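Local coordinates for RNA-binding protein (Porphyromonas gingivalis W83, PDB 7JLY) that probably binds RNA through a single RNA recognition motif, at residues Leu23-Ile35 against Phe46-Ala60. Residues are numbered along the deposited sequence; the frame is centred on the assembly and turned at random.
With CA (calcium ion), chain C.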
loop_
_atom_site.group_PDB
_atom_site.type_symbol
_atom_site.label_atom_id
_atom_site.label_comp_id
_atom_site.label_asym_id
_atom_site.label_seq_id
_atom_site.Cartn_x
_atom_site.Cartn_y
_atom_site.Cartn_z
ATOM N N LEU A 23 -1.513 -2.599 -6.498
ATOM C CA LEU A 23 -2.660 -1.693 -6.477
ATOM C C LEU A 23 -3.027 -1.176 -7.870
ATOM O O LEU A 23 -4.194 -0.879 -8.128
ATOM C CB LEU A 23 -2.395 -0.513 -5.523
ATOM C CG LEU A 23 -2.706 -0.765 -4.033
ATOM C CD1 LEU A 23 -4.162 -1.122 -3.854
ATOM C CD2 LEU A 23 -1.818 -1.852 -3.408
ATOM N N GLN A 24 -2.061 -1.096 -8.780
ATOM C CA GLN A 24 -2.361 -0.504 -10.086
ATOM C C GLN A 24 -3.266 -1.426 -10.915
ATOM O O GLN A 24 -3.814 -1.016 -11.941
ATOM C CB GLN A 24 -1.076 -0.180 -10.858
ATOM C CG GLN A 24 -0.426 -1.372 -11.516
ATOM C CD GLN A 24 0.881 -1.018 -12.217
ATOM O OE1 GLN A 24 1.250 0.152 -12.312
ATOM N NE2 GLN A 24 1.578 -2.035 -12.712
ATOM N N GLN A 25 -3.426 -2.665 -10.460
ATOM C CA GLN A 25 -4.370 -3.592 -11.076
ATOM C C GLN A 25 -5.814 -3.097 -11.010
ATOM O O GLN A 25 -6.631 -3.506 -11.832
ATOM C CB GLN A 25 -4.290 -4.965 -10.402
ATOM C CG GLN A 25 -2.951 -5.701 -10.581
ATOM C CD GLN A 25 -2.925 -7.022 -9.824
ATOM O OE1 GLN A 25 -2.801 -8.088 -10.421
ATOM N NE2 GLN A 25 -3.054 -6.955 -8.504
ATOM N N TYR A 26 -6.117 -2.232 -10.036
ATOM C CA TYR A 26 -7.491 -1.792 -9.768
ATOM C C TYR A 26 -7.790 -0.390 -10.274
ATOM O O TYR A 26 -8.943 -0.002 -10.305
ATOM C CB TYR A 26 -7.784 -1.873 -8.257
ATOM C CG TYR A 26 -7.495 -3.269 -7.770
ATOM C CD1 TYR A 26 -8.389 -4.309 -8.024
ATOM C CD2 TYR A 26 -6.300 -3.566 -7.139
ATOM C CE1 TYR A 26 -8.108 -5.596 -7.619
ATOM C CE2 TYR A 26 -6.006 -4.855 -6.731
ATOM C CZ TYR A 26 -6.914 -5.864 -6.974
ATOM O OH TYR A 26 -6.612 -7.153 -6.574
ATOM N N GLY A 27 -6.759 0.356 -10.675
ATOM C CA GLY A 27 -6.932 1.732 -11.117
ATOM C C GLY A 27 -5.622 2.488 -11.087
ATOM O O GLY A 27 -4.597 1.921 -10.708
ATOM N N ALA A 28 -5.647 3.764 -11.482
ATOM C CA ALA A 28 -4.412 4.561 -11.538
ATOM C C ALA A 28 -3.818 4.792 -10.154
ATOM O O ALA A 28 -4.530 5.146 -9.228
ATOM C CB ALA A 28 -4.669 5.912 -12.213
ATOM N N VAL A 29 -2.507 4.608 -10.040
ATOM C CA VAL A 29 -1.764 4.871 -8.811
ATOM C C VAL A 29 -0.884 6.086 -9.036
ATOM O O VAL A 29 -0.210 6.169 -10.066
ATOM C CB VAL A 29 -0.883 3.663 -8.421
ATOM C CG1 VAL A 29 0.100 4.037 -7.319
ATOM C CG2 VAL A 29 -1.750 2.458 -8.026
ATOM N N THR A 30 -0.888 7.038 -8.102
ATOM C CA THR A 30 -0.094 8.251 -8.291
ATOM C C THR A 30 1.101 8.342 -7.356
ATOM O O THR A 30 1.992 9.160 -7.557
ATOM C CB THR A 30 -0.935 9.516 -8.095
ATOM O OG1 THR A 30 -1.530 9.501 -6.790
ATOM C CG2 THR A 30 -2.017 9.572 -9.130
ATOM N N SER A 31 1.110 7.509 -6.323
ATOM C CA SER A 31 2.161 7.563 -5.328
ATOM C C SER A 31 2.282 6.224 -4.621
ATOM O O SER A 31 1.279 5.569 -4.357
ATOM C CB SER A 31 1.868 8.679 -4.312
ATOM O OG SER A 31 2.892 8.757 -3.345
ATOM N N ALA A 32 3.512 5.821 -4.316
ATOM C CA ALA A 32 3.734 4.624 -3.519
ATOM C C ALA A 32 4.977 4.838 -2.665
ATOM O O ALA A 32 6.030 5.254 -3.167
ATOM C CB ALA A 32 3.884 3.386 -4.408
ATOM N N ARG A 33 4.842 4.593 -1.365
ATOM C CA ARG A 33 5.928 4.851 -0.426
ATOM C C ARG A 33 6.003 3.711 0.574
ATOM O O ARG A 33 4.985 3.337 1.144
ATOM C CB ARG A 33 5.711 6.174 0.322
ATOM C CG ARG A 33 5.461 7.384 -0.558
ATOM C CD ARG A 33 5.320 8.655 0.273
ATOM N NE ARG A 33 4.017 8.775 0.928
ATOM C CZ ARG A 33 3.846 9.059 2.219
ATOM N NH1 ARG A 33 4.897 9.247 3.012
ATOM N NH2 ARG A 33 2.619 9.155 2.722
ATOM N N VAL A 34 7.193 3.147 0.770
ATOM C CA VAL A 34 7.419 2.241 1.891
ATOM C C VAL A 34 8.130 3.029 2.968
ATOM O O VAL A 34 9.127 3.697 2.691
ATOM C CB VAL A 34 8.260 1.015 1.506
ATOM C CG1 VAL A 34 8.679 0.249 2.764
ATOM C CG2 VAL A 34 7.486 0.094 0.542
ATOM N N ILE A 35 7.602 2.998 4.186
ATOM C CA ILE A 35 8.206 3.752 5.284
ATOM C C ILE A 35 9.400 2.972 5.798
ATOM O O ILE A 35 9.304 1.763 6.010
ATOM C CB ILE A 35 7.219 4.000 6.437
ATOM C CG1 ILE A 35 5.952 4.692 5.926
ATOM C CG2 ILE A 35 7.886 4.815 7.549
ATOM C CD1 ILE A 35 6.226 5.973 5.157
ATOM N N PHE A 46 5.457 -1.343 6.379
ATOM C CA PHE A 46 4.225 -0.689 5.979
ATOM C C PHE A 46 4.485 0.508 5.074
ATOM O O PHE A 46 5.612 0.988 4.948
ATOM C CB PHE A 46 3.416 -0.264 7.205
ATOM C CG PHE A 46 3.929 0.980 7.896
ATOM C CD1 PHE A 46 5.038 0.929 8.713
ATOM C CD2 PHE A 46 3.250 2.184 7.773
ATOM C CE1 PHE A 46 5.494 2.073 9.376
ATOM C CE2 PHE A 46 3.696 3.334 8.425
ATOM C CZ PHE A 46 4.819 3.273 9.236
ATOM N N GLY A 47 3.433 0.977 4.424
ATOM C CA GLY A 47 3.578 2.096 3.526
ATOM C C GLY A 47 2.236 2.624 3.083
ATOM O O GLY A 47 1.191 2.211 3.595
ATOM N N PHE A 48 2.277 3.543 2.123
ATOM C CA PHE A 48 1.072 4.183 1.619
ATOM C C PHE A 48 1.028 4.202 0.104
ATOM O O PHE A 48 2.021 4.515 -0.551
ATOM C CB PHE A 48 0.967 5.617 2.149
ATOM C CG PHE A 48 0.899 5.702 3.643
ATOM C CD1 PHE A 48 -0.315 5.593 4.301
ATOM C CD2 PHE A 48 2.051 5.886 4.390
ATOM C CE1 PHE A 48 -0.383 5.665 5.686
ATOM C CE2 PHE A 48 1.991 5.959 5.777
ATOM C CZ PHE A 48 0.770 5.852 6.424
ATOM N N VAL A 49 -0.138 3.881 -0.446
ATOM C CA VAL A 49 -0.365 4.014 -1.878
ATOM C C VAL A 49 -1.517 4.989 -2.125
ATOM O O VAL A 49 -2.574 4.863 -1.516
ATOM C CB VAL A 49 -0.705 2.663 -2.544
ATOM C CG1 VAL A 49 -0.967 2.882 -4.019
ATOM C CG2 VAL A 49 0.434 1.640 -2.332
ATOM N N GLU A 50 -1.312 5.964 -3.006
ATOM C CA GLU A 50 -2.391 6.863 -3.378
ATOM C C GLU A 50 -2.934 6.458 -4.733
ATOM O O GLU A 50 -2.170 6.185 -5.663
ATOM C CB GLU A 50 -1.918 8.318 -3.409
ATOM C CG GLU A 50 -1.820 8.940 -2.028
ATOM C CD GLU A 50 -1.460 10.412 -2.080
ATOM O OE1 GLU A 50 -2.091 11.154 -2.862
ATOM O OE2 GLU A 50 -0.543 10.826 -1.345
ATOM N N MET A 51 -4.258 6.404 -4.834
ATOM C CA MET A 51 -4.924 6.104 -6.091
ATOM C C MET A 51 -5.789 7.302 -6.461
ATOM O O MET A 51 -6.366 7.946 -5.590
ATOM C CB MET A 51 -5.761 4.828 -5.984
ATOM C CG MET A 51 -4.919 3.567 -5.796
ATOM S SD MET A 51 -5.921 2.081 -5.755
ATOM C CE MET A 51 -6.369 1.945 -7.487
ATOM N N GLU A 52 -5.858 7.618 -7.747
ATOM C CA GLU A 52 -6.521 8.856 -8.152
ATOM C C GLU A 52 -8.044 8.785 -7.981
ATOM O O GLU A 52 -8.689 9.787 -7.690
ATOM C CB GLU A 52 -6.167 9.209 -9.599
ATOM C CG GLU A 52 -6.719 10.579 -10.065
ATOM C CD GLU A 52 -6.253 11.765 -9.196
ATOM O OE1 GLU A 52 -5.066 11.793 -8.780
ATOM O OE2 GLU A 52 -7.082 12.676 -8.929
ATOM N N ASP A 53 -8.601 7.586 -8.149
ATOM C CA ASP A 53 -10.047 7.377 -8.108
ATOM C C ASP A 53 -10.463 6.671 -6.822
ATOM O O ASP A 53 -10.080 5.521 -6.598
ATOM C CB ASP A 53 -10.498 6.560 -9.328
ATOM C CG ASP A 53 -12.011 6.445 -9.438
ATOM O OD1 ASP A 53 -12.636 7.383 -9.979
ATOM O OD2 ASP A 53 -12.572 5.416 -9.002
ATOM N N GLU A 54 -11.243 7.355 -5.987
ATOM C CA GLU A 54 -11.721 6.788 -4.730
ATOM C C GLU A 54 -12.446 5.468 -4.904
ATOM O O GLU A 54 -12.354 4.579 -4.056
ATOM C CB GLU A 54 -12.673 7.764 -4.037
ATOM C CG GLU A 54 -12.060 8.514 -2.896
ATOM C CD GLU A 54 -13.111 9.143 -1.996
ATOM O OE1 GLU A 54 -14.322 8.925 -2.246
ATOM O OE2 GLU A 54 -12.722 9.844 -1.033
ATOM N N ASN A 55 -13.185 5.345 -6.002
ATOM C CA ASN A 55 -13.988 4.148 -6.211
ATOM C C ASN A 55 -13.101 2.931 -6.477
ATOM O O ASN A 55 -13.323 1.859 -5.914
ATOM C CB ASN A 55 -14.967 4.364 -7.357
ATOM C CG ASN A 55 -15.955 3.232 -7.492
ATOM O OD1 ASN A 55 -15.645 2.191 -8.074
ATOM N ND2 ASN A 55 -17.159 3.425 -6.951
ATOM N N ASP A 56 -12.077 3.106 -7.311
ATOM C CA ASP A 56 -11.116 2.036 -7.544
ATOM C C ASP A 56 -10.347 1.652 -6.270
ATOM O O ASP A 56 -10.051 0.475 -6.052
ATOM C CB ASP A 56 -10.145 2.431 -8.667
ATOM C CG ASP A 56 -10.811 2.412 -10.043
ATOM O OD1 ASP A 56 -11.800 1.675 -10.226
ATOM O OD2 ASP A 56 -10.350 3.143 -10.943
ATOM N N ALA A 57 -10.024 2.643 -5.435
ATOM C CA ALA A 57 -9.324 2.397 -4.176
ATOM C C ALA A 57 -10.176 1.542 -3.236
ATOM O O ALA A 57 -9.689 0.567 -2.653
ATOM C CB ALA A 57 -8.953 3.715 -3.508
ATOM N N ARG A 58 -11.446 1.910 -3.085
ATOM C CA ARG A 58 -12.361 1.126 -2.250
ATOM C C ARG A 58 -12.505 -0.289 -2.790
ATOM O O ARG A 58 -12.599 -1.247 -2.019
ATOM C CB ARG A 58 -13.728 1.806 -2.163
ATOM C CG ARG A 58 -13.658 3.155 -1.454
ATOM C CD ARG A 58 -15.026 3.695 -1.048
ATOM N NE ARG A 58 -14.906 4.959 -0.319
ATOM C CZ ARG A 58 -14.990 6.162 -0.887
ATOM N NH1 ARG A 58 -15.204 6.268 -2.196
ATOM N NH2 ARG A 58 -14.864 7.262 -0.150
ATOM N N ARG A 59 -12.514 -0.424 -4.114
ATOM C CA ARG A 59 -12.580 -1.745 -4.736
ATOM C C ARG A 59 -11.324 -2.551 -4.405
ATOM O O ARG A 59 -11.400 -3.742 -4.094
ATOM C CB ARG A 59 -12.745 -1.617 -6.251
ATOM C CG ARG A 59 -12.436 -2.889 -7.009
ATOM C CD ARG A 59 -12.439 -2.631 -8.509
ATOM N NE ARG A 59 -13.782 -2.306 -8.984
ATOM C CZ ARG A 59 -14.673 -3.233 -9.323
ATOM N NH1 ARG A 59 -14.347 -4.521 -9.234
ATOM N NH2 ARG A 59 -15.876 -2.881 -9.753
ATOM N N ALA A 60 -10.161 -1.901 -4.468
ATOM C CA ALA A 60 -8.909 -2.606 -4.181
ATOM C C ALA A 60 -8.901 -3.095 -2.738
ATOM O O ALA A 60 -8.528 -4.230 -2.460
ATOM C CB ALA A 60 -7.701 -1.714 -4.450
HETATM CA CA CA C . -11.930 10.944 1.253
HETATM O O HOH W 1 -7.337 5.084 -9.217
HETATM O O HOH W 2 -8.311 4.932 -11.804
HETATM O O HOH W 3 -3.910 10.827 -6.493
HETATM O O HOH W 4 2.153 7.315 -1.210
HETATM O O HOH W 5 0.388 8.747 0.549
HETATM O O HOH W 6 -13.160 8.906 2.090
HETATM O O HOH W 7 -10.126 9.570 2.134
HETATM O O HOH W 8 -13.807 11.429 0.091
#
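Phe48 O is gripped twice: Arg33 N donates to it at 2.9 Å, and a water shared with Ser31 OG and Arg33 NE adds a second bond. This antiparallel ladder joins edge strand 29-35 to strand 46-51. Toward its start Thr30 and Ser31 both face Glu50, a classic beta bulge, with Thr30 N to Glu50 O at 2.9 Å.

On the face carrying Phe48, the Arg33 chain bends at chi3 (-77°) and sets its guanidinium obliquely beside the Phe48 ring, the planes 11° apart and NH2 3.7 Å from Phe48 CD2; one water links NH2 to Glu50 OE2. Next along, Ile35 CG1 sits over a face of the Phe46 ring, 4.0 Å from its centroid, a CH-pi contact.

The other face is apolar. Val29 CG1 meets Val49 CG1 at 3.7 Å, and the Met51 chain, bent at chi3, brings CE 3.6 Å from Leu23 O and also against Gly27 N. Ala60 of helix 54-64 puts CA over the Tyr26 ring, whose OH is hydrogen-bonded to Glu63. Glu54 on that helix binds calcium.

Phe46 and Phe48 belong to RNP1; as in RRMs generally, Phe48 and Tyr6 probably stack on bases and Phe46 packs against sugars, with Arg33 alongside.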